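Local structure of 361aa long hypothetical D-aminopeptidase (Pyrococcus horikoshii, 2DRH) at residues Thr50-Ile55 with Val155-Arg160; Ile97-Asn100 with Thr106-Glu109; Lys20-Asp23 with Lys28-His31; Glu93-Leu98 with Leu112-Glu117. The protein is of unconfirmed function but probably acts as an aminopeptidase of the DmpA-like S58 type. All blocks are in the same frame, centred on the assembly; numbering follows the deposited sequence.

Interaction 1 of 4, residues Thr50-Ile55 with Val155-Arg160; sequences TGVTAI and VEAIKR
Ala-54 presses its methyl against helix 151-160 just where Ala-157 passes into Ile-158, and the side-chain contacts are all apolar. Its CB lies 4.0 Å from the CB of Ala-157, methyl against methyl. On the Ile-158 side the same Ala-54 CB meets CG1, 3.9 Å away, so what touches is the base of the longer isoleucine branch. Two residues earlier, on the same face of the strand, Val-52 adds its CG1, 4.0 Å from the CB of Ala-157. That branch stands anti to the backbone N (chi1 176°), and the Ala-157 methyl is thus shared by two strand side chains. Backbone contact contributes too: Ala-54 CB rests 3.8 Å from the carbonyl O of Ala-157.

Polar bonds run beside the interface rather than through it. Within the helix, Arg-160 NE reaches back one turn to Glu-156 OE2 at 3.0 Å, a salt bridge whose hydrogen bond is bent and weak; Arg-160 NH1 also binds His-31 O. Thr-53, on the other face of the strand, bonds through OG1 to Ala-172 N and His-31 ND1.

The strand and helix axes approach to 7.2 Å and cross at -44°. With alanine on both sides and no hydrogen bond between the segments, short-side-chain packing permits this close approach; a polar tie from the helix goes instead to the neighbouring strand, through Arg-160 and His-31.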
# COMPACT_ATOMS: atom_id res chain seq x y z
N THR A 50 -12.55 26.20 -18.17
CA THR A 50 -12.44 24.82 -17.74
C THR A 50 -12.88 23.88 -18.87
O THR A 50 -12.99 24.30 -20.02
CB THR A 50 -13.29 24.58 -16.46
OG1 THR A 50 -13.00 23.29 -15.91
CG2 THR A 50 -14.78 24.66 -16.77
N GLY A 51 -13.12 22.61 -18.55
CA GLY A 51 -13.53 21.68 -19.58
C GLY A 51 -13.47 20.24 -19.16
O GLY A 51 -13.29 19.93 -17.98
N VAL A 52 -13.60 19.34 -20.14
CA VAL A 52 -13.58 17.91 -19.90
C VAL A 52 -12.82 17.19 -21.00
O VAL A 52 -12.91 17.55 -22.17
CB VAL A 52 -15.03 17.35 -19.86
CG1 VAL A 52 -15.00 15.83 -19.72
CG2 VAL A 52 -15.80 17.97 -18.72
N THR A 53 -12.05 16.18 -20.62
CA THR A 53 -11.29 15.39 -21.57
C THR A 53 -11.58 13.92 -21.30
O THR A 53 -11.51 13.46 -20.16
CB THR A 53 -9.77 15.63 -21.43
OG1 THR A 53 -9.46 16.99 -21.77
CG2 THR A 53 -9.00 14.70 -22.35
N ALA A 54 -11.91 13.19 -22.36
CA ALA A 54 -12.23 11.77 -22.24
C ALA A 54 -11.21 10.90 -22.96
O ALA A 54 -10.80 11.20 -24.08
CB ALA A 54 -13.62 11.51 -22.80
N ILE A 55 -10.78 9.82 -22.31
CA ILE A 55 -9.83 8.89 -22.90
C ILE A 55 -10.49 7.52 -22.91
O ILE A 55 -10.87 6.99 -21.86
CB ILE A 55 -8.49 8.80 -22.11
CG1 ILE A 55 -7.82 10.17 -22.01
CG2 ILE A 55 -7.54 7.83 -22.81
CD1 ILE A 55 -8.15 10.93 -20.74
N VAL A 155 -20.67 13.39 -21.82
CA VAL A 155 -21.13 12.50 -22.87
C VAL A 155 -20.59 12.98 -24.22
O VAL A 155 -20.18 12.17 -25.06
CB VAL A 155 -22.68 12.46 -22.94
CG1 VAL A 155 -23.13 11.57 -24.11
CG2 VAL A 155 -23.24 11.91 -21.62
N GLU A 156 -20.57 14.30 -24.41
CA GLU A 156 -20.07 14.89 -25.65
C GLU A 156 -18.58 14.60 -25.84
O GLU A 156 -18.15 14.20 -26.93
CB GLU A 156 -20.31 16.41 -25.64
CG GLU A 156 -19.91 17.15 -26.91
CD GLU A 156 -20.56 16.60 -28.17
OE1 GLU A 156 -21.79 16.34 -28.17
OE2 GLU A 156 -19.85 16.43 -29.19
N ALA A 157 -17.80 14.79 -24.77
CA ALA A 157 -16.36 14.54 -24.84
C ALA A 157 -16.10 13.09 -25.26
O ALA A 157 -15.17 12.82 -26.02
CB ALA A 157 -15.71 14.82 -23.48
N ILE A 158 -16.92 12.17 -24.76
CA ILE A 158 -16.77 10.76 -25.09
C ILE A 158 -17.11 10.49 -26.55
O ILE A 158 -16.44 9.69 -27.21
CB ILE A 158 -17.66 9.88 -24.19
CG1 ILE A 158 -17.28 10.08 -22.72
CG2 ILE A 158 -17.52 8.41 -24.59
CD1 ILE A 158 -18.15 9.33 -21.74
N LYS A 159 -18.13 11.15 -27.07
CA LYS A 159 -18.53 10.95 -28.46
C LYS A 159 -17.65 11.69 -29.47
O LYS A 159 -17.74 11.44 -30.68
CB LYS A 159 -20.01 11.31 -28.63
CG LYS A 159 -20.93 10.36 -27.86
CD LYS A 159 -22.39 10.74 -27.96
CE LYS A 159 -23.26 9.71 -27.25
NZ LYS A 159 -24.71 10.06 -27.30
N ARG A 160 -16.81 12.60 -28.98
CA ARG A 160 -15.90 13.35 -29.85
C ARG A 160 -14.53 12.67 -29.87
O ARG A 160 -13.66 13.02 -30.67
CB ARG A 160 -15.69 14.77 -29.33
CG ARG A 160 -16.85 15.75 -29.49
CD ARG A 160 -16.40 17.11 -28.94
NE ARG A 160 -17.39 18.18 -29.12
CZ ARG A 160 -17.22 19.43 -28.68
NH1 ARG A 160 -16.11 19.77 -28.06
NH2 ARG A 160 -18.17 20.33 -28.88

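Interaction 2 of 4, residues Ile97-Asn100 with Thr106-Glu109; sequences ILTN and TAVE
Ala-107 carries the whole helix side of this contact: its CB comes up between two side chains that point from the same face of strand 96-100. Ile-97 meets it with the CG2 methyl, 4.1 Å from Ala-107 CB, while the longer CG1 branch of the isoleucine turns elsewhere. Thr-99 meets it with CG2, at 4.0 Å from Ala-107 CB. The threonine presents its methyl because OG1 has swung anti to the backbone N (chi1 -171°), and that hydroxyl donates to the carbonyl O of Gly-51 on the neighbouring strand. One residue thus shows a hydrocarbon end to the helix and spends its polar end within the sheet.

The pieces belong to a beta-alpha-beta crossover: strand 96-100, helix 104-118, then the parallel neighbour strand 132-136. Ala-107 touches Val-133 of that last strand as well, so its methyl meets side chains of both strands the helix connects.

Away from Ala-107 the segments part, and Val-108 faces away from the strand. The far side of the helix is buried against a second subunit instead of opening to solvent. There Glu-109 OE1 forms a salt bridge with Arg-147 of that subunit, and Thr-106 OG1 of each chain hydrogen-bonds Glu-109 OE2 of the other.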
# COMPACT_ATOMS: atom_id res chain seq x y z
N ILE A 97 -12.12 9.94 -17.55
CA ILE A 97 -12.53 11.33 -17.59
C ILE A 97 -11.67 12.23 -16.71
O ILE A 97 -11.34 11.89 -15.57
CB ILE A 97 -14.01 11.48 -17.15
CG1 ILE A 97 -14.91 10.57 -18.00
CG2 ILE A 97 -14.46 12.94 -17.27
CD1 ILE A 97 -14.97 10.98 -19.46
N LEU A 98 -11.32 13.38 -17.27
CA LEU A 98 -10.51 14.36 -16.57
C LEU A 98 -11.30 15.67 -16.58
O LEU A 98 -11.97 15.98 -17.57
CB LEU A 98 -9.17 14.56 -17.28
CG LEU A 98 -8.41 13.27 -17.63
CD1 LEU A 98 -7.04 13.63 -18.21
CD2 LEU A 98 -8.25 12.41 -16.40
N THR A 99 -11.24 16.40 -15.48
CA THR A 99 -11.93 17.68 -15.37
C THR A 99 -11.37 18.45 -14.17
O THR A 99 -10.32 18.09 -13.64
CB THR A 99 -13.45 17.50 -15.23
OG1 THR A 99 -14.07 18.78 -15.35
CG2 THR A 99 -13.81 16.87 -13.88
N ASN A 100 -12.04 19.51 -13.75
CA ASN A 100 -11.53 20.27 -12.61
C ASN A 100 -11.94 19.64 -11.29
O ASN A 100 -12.92 18.89 -11.22
CB ASN A 100 -11.97 21.74 -12.68
CG ASN A 100 -13.45 21.93 -12.42
OD1 ASN A 100 -13.92 21.75 -11.29
ND2 ASN A 100 -14.20 22.28 -13.46
N THR A 106 -20.01 16.11 -11.03
CA THR A 106 -20.73 16.29 -12.28
C THR A 106 -20.23 15.28 -13.31
O THR A 106 -21.01 14.70 -14.06
CB THR A 106 -20.52 17.70 -12.85
OG1 THR A 106 -20.82 18.68 -11.84
CG2 THR A 106 -21.43 17.93 -14.05
N ALA A 107 -18.91 15.09 -13.33
CA ALA A 107 -18.28 14.17 -14.27
C ALA A 107 -18.81 12.76 -14.06
O ALA A 107 -19.10 12.05 -15.02
CB ALA A 107 -16.76 14.20 -14.09
N VAL A 108 -18.93 12.36 -12.80
CA VAL A 108 -19.46 11.05 -12.48
C VAL A 108 -20.90 10.94 -13.00
O VAL A 108 -21.29 9.93 -13.61
CB VAL A 108 -19.45 10.80 -10.95
CG1 VAL A 108 -20.35 9.62 -10.58
CG2 VAL A 108 -18.02 10.53 -10.49
N GLU A 109 -21.69 11.98 -12.76
CA GLU A 109 -23.08 11.98 -13.22
C GLU A 109 -23.14 11.78 -14.74
O GLU A 109 -23.87 10.93 -15.23
CB GLU A 109 -23.76 13.29 -12.84
CG GLU A 109 -23.95 13.48 -11.34
CD GLU A 109 -25.11 12.67 -10.78
OE1 GLU A 109 -25.20 11.46 -11.08
OE2 GLU A 109 -25.94 13.24 -10.04

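Interaction 3 of 4, residues Lys20-Asp23 with Lys28-His31; sequences KITD and KVGH
Ile-21 and Thr-22 make a local, apolar contact with Lys-28 and Val-29, packing a short 3-10 turn onto the start of the strand that follows it. That strand, 28-36, lies at the border of a four-stranded mixed sheet. The face used here looks toward the second sheet of the molecule: Ile-21 and Val-29 both also touch Leu-204 on strand 198-207. The arrangement is consistent with the two stacked sheets of the DmpA-like fold.

Between Ile-21 and Val-29 the two CG2 methyls meet at 3.8 Å, the side chains crossing at about a right angle. Val-29 holds CG2 beside its backbone N and anti to the carbonyl carbon (chi1 180°), which aims that branch back toward the turn. Thr-22 meets the strand one residue earlier, against its backbone: its CG2 lies 3.9 Å from the CA of Lys-28, and it is 4.1 Å from Val-29 CG2. The Lys-28 side chain leaves in the other direction, so this residue offers mainly its backbone. Thr-22 divides its two branches cleanly, the methyl going to the strand and OG1 donating to the carbonyl O of Glu-163.

The turn is closed by bonds of its own. Asp-23 N donates to Lys-20 O at 2.9 Å. In the reverse direction Lys-20 N donates to the Asp-23 carboxylate, which also takes bonds from Ser-189 OG and Arg-18 N. The bond from Lys-20 N to Asp-23 OD2 is 3.0 Å long and fairly straight at 164°, but it arrives from above the carboxylate plane, 47° out of it.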
# COMPACT_ATOMS: atom_id res chain seq x y z
N LYS A 20 1.45 10.64 -30.18
CA LYS A 20 0.33 10.89 -29.28
C LYS A 20 -0.09 9.56 -28.68
O LYS A 20 0.21 8.50 -29.24
CB LYS A 20 -0.85 11.50 -30.03
CG LYS A 20 -0.66 12.93 -30.51
CD LYS A 20 -1.86 13.35 -31.37
CE LYS A 20 -1.77 14.79 -31.85
NZ LYS A 20 -2.13 15.77 -30.78
N ILE A 21 -0.78 9.61 -27.55
CA ILE A 21 -1.23 8.39 -26.89
C ILE A 21 -2.07 7.49 -27.82
O ILE A 21 -2.10 6.28 -27.64
CB ILE A 21 -2.05 8.72 -25.62
CG1 ILE A 21 -2.30 7.45 -24.82
CG2 ILE A 21 -3.36 9.40 -26.01
CD1 ILE A 21 -2.97 7.69 -23.47
N THR A 22 -2.73 8.10 -28.80
CA THR A 22 -3.56 7.35 -29.74
C THR A 22 -2.75 6.53 -30.74
O THR A 22 -3.32 5.89 -31.63
CB THR A 22 -4.50 8.28 -30.53
OG1 THR A 22 -3.74 9.37 -31.07
CG2 THR A 22 -5.59 8.82 -29.62
N ASP A 23 -1.43 6.55 -30.61
CA ASP A 23 -0.59 5.74 -31.49
C ASP A 23 -0.81 4.31 -31.02
O ASP A 23 -0.44 3.35 -31.69
CB ASP A 23 0.88 6.13 -31.38
CG ASP A 23 1.23 7.32 -32.25
OD1 ASP A 23 0.76 7.36 -33.40
OD2 ASP A 23 1.98 8.21 -31.80
N LYS A 28 -8.60 6.48 -28.00
CA LYS A 28 -9.16 7.70 -28.55
C LYS A 28 -9.30 8.80 -27.49
O LYS A 28 -9.52 8.51 -26.32
CB LYS A 28 -10.52 7.39 -29.18
CG LYS A 28 -10.41 6.46 -30.40
CD LYS A 28 -11.76 5.91 -30.82
CE LYS A 28 -12.71 7.01 -31.25
NZ LYS A 28 -14.10 6.49 -31.41
N VAL A 29 -9.16 10.06 -27.93
CA VAL A 29 -9.25 11.21 -27.03
C VAL A 29 -10.22 12.27 -27.55
O VAL A 29 -10.17 12.65 -28.73
CB VAL A 29 -7.87 11.90 -26.84
CG1 VAL A 29 -8.01 13.09 -25.91
CG2 VAL A 29 -6.86 10.92 -26.28
N GLY A 30 -11.10 12.74 -26.67
CA GLY A 30 -12.07 13.76 -27.04
C GLY A 30 -12.07 14.90 -26.04
O GLY A 30 -11.85 14.67 -24.85
N HIS A 31 -12.33 16.11 -26.51
CA HIS A 31 -12.35 17.30 -25.66
C HIS A 31 -13.63 18.12 -25.74
O HIS A 31 -14.36 18.09 -26.74
CB HIS A 31 -11.23 18.28 -26.03
CG HIS A 31 -9.85 17.74 -25.90
ND1 HIS A 31 -9.36 17.22 -24.72
CD2 HIS A 31 -8.81 17.74 -26.77
CE1 HIS A 31 -8.08 16.93 -24.87
NE2 HIS A 31 -7.72 17.24 -26.11

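Interaction 4 of 4, residues Glu93-Leu98 with Leu112-Glu117; sequences ETPIIL and LDYILE
Thr-94 OG1 accepts the backbone N-H of Leu-132, and the Pro-95 carbonyl O lies 3.2 Å from that same OG1. The hydroxyl is thus turned to the backbone around it, while the methyl of Thr-94 faces helix 104-118. With chi1 at 68° the CG2 branch stands beside the backbone N, and there it meets the tip of Ile-115: Thr-94 CG2 to Ile-115 CD1 is 3.4 Å, tighter than usual for two carbons. CB of Thr-94 backs this up at 3.7 Å from the same CD1. The extended chain of Ile-115 (chi2 169°) carries CD1 out to Thr-94, and that terminal methyl does the touching.

Pro-95 makes a second, lighter touch one residue on. Its CG lies 4.4 Å from Tyr-114 CD2, at an oblique approach to the ring. Both Pro-95 and Tyr-114 pack on Ile-158 as well, so helix 151-160 shares this corner.

Between the two helix residues and the loop nothing polar passes. Asp-113 OD1 forms salt bridges with Arg-151 of its own chain and Arg-147 of the second subunit. The contact joins the entry to strand 96-100 to the later turns of the helix in the same beta-alpha-beta unit: the bond from Leu-132 N holds OG1 of the threonine on the backbone side, consistent with the methyl being turned to the helix in a snug hydrocarbon contact.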
# COMPACT_ATOMS: atom_id res chain seq x y z
N GLU A 93 -13.09 -0.18 -16.55
CA GLU A 93 -14.32 -0.57 -17.24
C GLU A 93 -15.17 0.60 -17.71
O GLU A 93 -16.37 0.44 -17.96
CB GLU A 93 -15.16 -1.46 -16.32
CG GLU A 93 -15.39 -0.87 -14.93
CD GLU A 93 -16.22 -1.77 -14.03
OE1 GLU A 93 -15.96 -3.00 -14.00
OE2 GLU A 93 -17.13 -1.25 -13.35
N THR A 94 -14.55 1.76 -17.82
CA THR A 94 -15.25 2.95 -18.24
C THR A 94 -14.27 3.86 -18.93
O THR A 94 -13.06 3.69 -18.79
CB THR A 94 -15.80 3.74 -17.03
OG1 THR A 94 -14.70 4.28 -16.28
CG2 THR A 94 -16.63 2.82 -16.11
N PRO A 95 -14.77 4.81 -19.74
CA PRO A 95 -13.80 5.69 -20.38
C PRO A 95 -13.20 6.52 -19.23
O PRO A 95 -13.82 6.65 -18.17
CB PRO A 95 -14.65 6.52 -21.35
CG PRO A 95 -16.02 6.44 -20.79
CD PRO A 95 -16.12 5.03 -20.27
N ILE A 96 -12.01 7.06 -19.45
CA ILE A 96 -11.32 7.84 -18.43
C ILE A 96 -11.64 9.32 -18.61
O ILE A 96 -11.44 9.87 -19.68
CB ILE A 96 -9.81 7.63 -18.52
CG1 ILE A 96 -9.52 6.13 -18.58
CG2 ILE A 96 -9.12 8.27 -17.32
CD1 ILE A 96 -8.06 5.79 -18.83
N ILE A 97 -12.12 9.94 -17.55
CA ILE A 97 -12.53 11.33 -17.59
C ILE A 97 -11.67 12.23 -16.71
O ILE A 97 -11.34 11.89 -15.57
CB ILE A 97 -14.01 11.48 -17.15
CG1 ILE A 97 -14.91 10.57 -18.00
CG2 ILE A 97 -14.46 12.94 -17.27
CD1 ILE A 97 -14.97 10.98 -19.46
N LEU A 98 -11.32 13.38 -17.27
CA LEU A 98 -10.51 14.36 -16.57
C LEU A 98 -11.30 15.67 -16.58
O LEU A 98 -11.97 15.98 -17.57
CB LEU A 98 -9.17 14.56 -17.28
CG LEU A 98 -8.41 13.27 -17.63
CD1 LEU A 98 -7.04 13.63 -18.21
CD2 LEU A 98 -8.25 12.41 -16.40
N LEU A 112 -21.88 8.32 -15.90
CA LEU A 112 -22.91 7.31 -15.66
C LEU A 112 -24.01 7.43 -16.71
O LEU A 112 -24.60 6.42 -17.11
CB LEU A 112 -23.50 7.44 -14.26
CG LEU A 112 -22.62 7.00 -13.09
CD1 LEU A 112 -23.36 7.22 -11.79
CD2 LEU A 112 -22.24 5.53 -13.25
N ASP A 113 -24.30 8.65 -17.15
CA ASP A 113 -25.33 8.85 -18.16
C ASP A 113 -24.96 8.01 -19.38
O ASP A 113 -25.79 7.28 -19.93
CB ASP A 113 -25.43 10.32 -18.58
CG ASP A 113 -26.12 11.19 -17.55
OD1 ASP A 113 -26.83 10.66 -16.68
OD2 ASP A 113 -25.95 12.43 -17.64
N TYR A 114 -23.71 8.13 -19.81
CA TYR A 114 -23.21 7.40 -20.97
C TYR A 114 -23.24 5.90 -20.73
O TYR A 114 -23.81 5.14 -21.51
CB TYR A 114 -21.78 7.85 -21.29
CG TYR A 114 -21.13 7.09 -22.44
CD1 TYR A 114 -21.53 7.31 -23.76
CD2 TYR A 114 -20.15 6.14 -22.20
CE1 TYR A 114 -20.96 6.59 -24.82
CE2 TYR A 114 -19.57 5.41 -23.24
CZ TYR A 114 -19.98 5.64 -24.55
OH TYR A 114 -19.40 4.93 -25.57
N ILE A 115 -22.62 5.47 -19.63
CA ILE A 115 -22.53 4.06 -19.28
C ILE A 115 -23.85 3.32 -19.14
O ILE A 115 -24.00 2.20 -19.66
CB ILE A 115 -21.72 3.88 -17.96
CG1 ILE A 115 -20.27 4.32 -18.19
CG2 ILE A 115 -21.77 2.42 -17.50
CD1 ILE A 115 -19.46 4.44 -16.91
N LEU A 116 -24.82 3.92 -18.45
CA LEU A 116 -26.11 3.26 -18.27
C LEU A 116 -26.85 3.15 -19.60
O LEU A 116 -27.64 2.24 -19.81
CB LEU A 116 -26.96 3.99 -17.23
CG LEU A 116 -26.36 4.05 -15.82
CD1 LEU A 116 -27.28 4.82 -14.90
CD2 LEU A 116 -26.14 2.64 -15.30
N GLU A 117 -26.59 4.10 -20.49
CA GLU A 117 -27.21 4.10 -21.81
C GLU A 117 -26.70 2.91 -22.60
O GLU A 117 -27.47 2.21 -23.27
CB GLU A 117 -26.87 5.38 -22.57
CG GLU A 117 -27.80 6.54 -22.29
CD GLU A 117 -29.24 6.21 -22.64
OE1 GLU A 117 -29.49 5.79 -23.80
OE2 GLU A 117 -30.12 6.37 -21.76

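Along the chain, interaction 3 closes first. Interaction 1 then opens at strand 48-56, and interactions 2 and 4 are both nested within the loop it closes at helix 151-160. All four reach one mixed sheet, ordered 28-36, 48-56, 96-100, 132-136. Interactions 2 and 4 share strand 96-100 and helix 104-118, at different turns, with centres about 10 Å apart. Centre to centre, interaction 1 lies about 9 Å from interaction 2 and 10 Å from interaction 4, and interaction 3 about 11 Å from interaction 1 and 18 Å from interaction 2. Interactions 1, 2 and 4 place two helices on the sheet, helix 104-118 also facing a second subunit, while interaction 3 packs a turn against its edge strand.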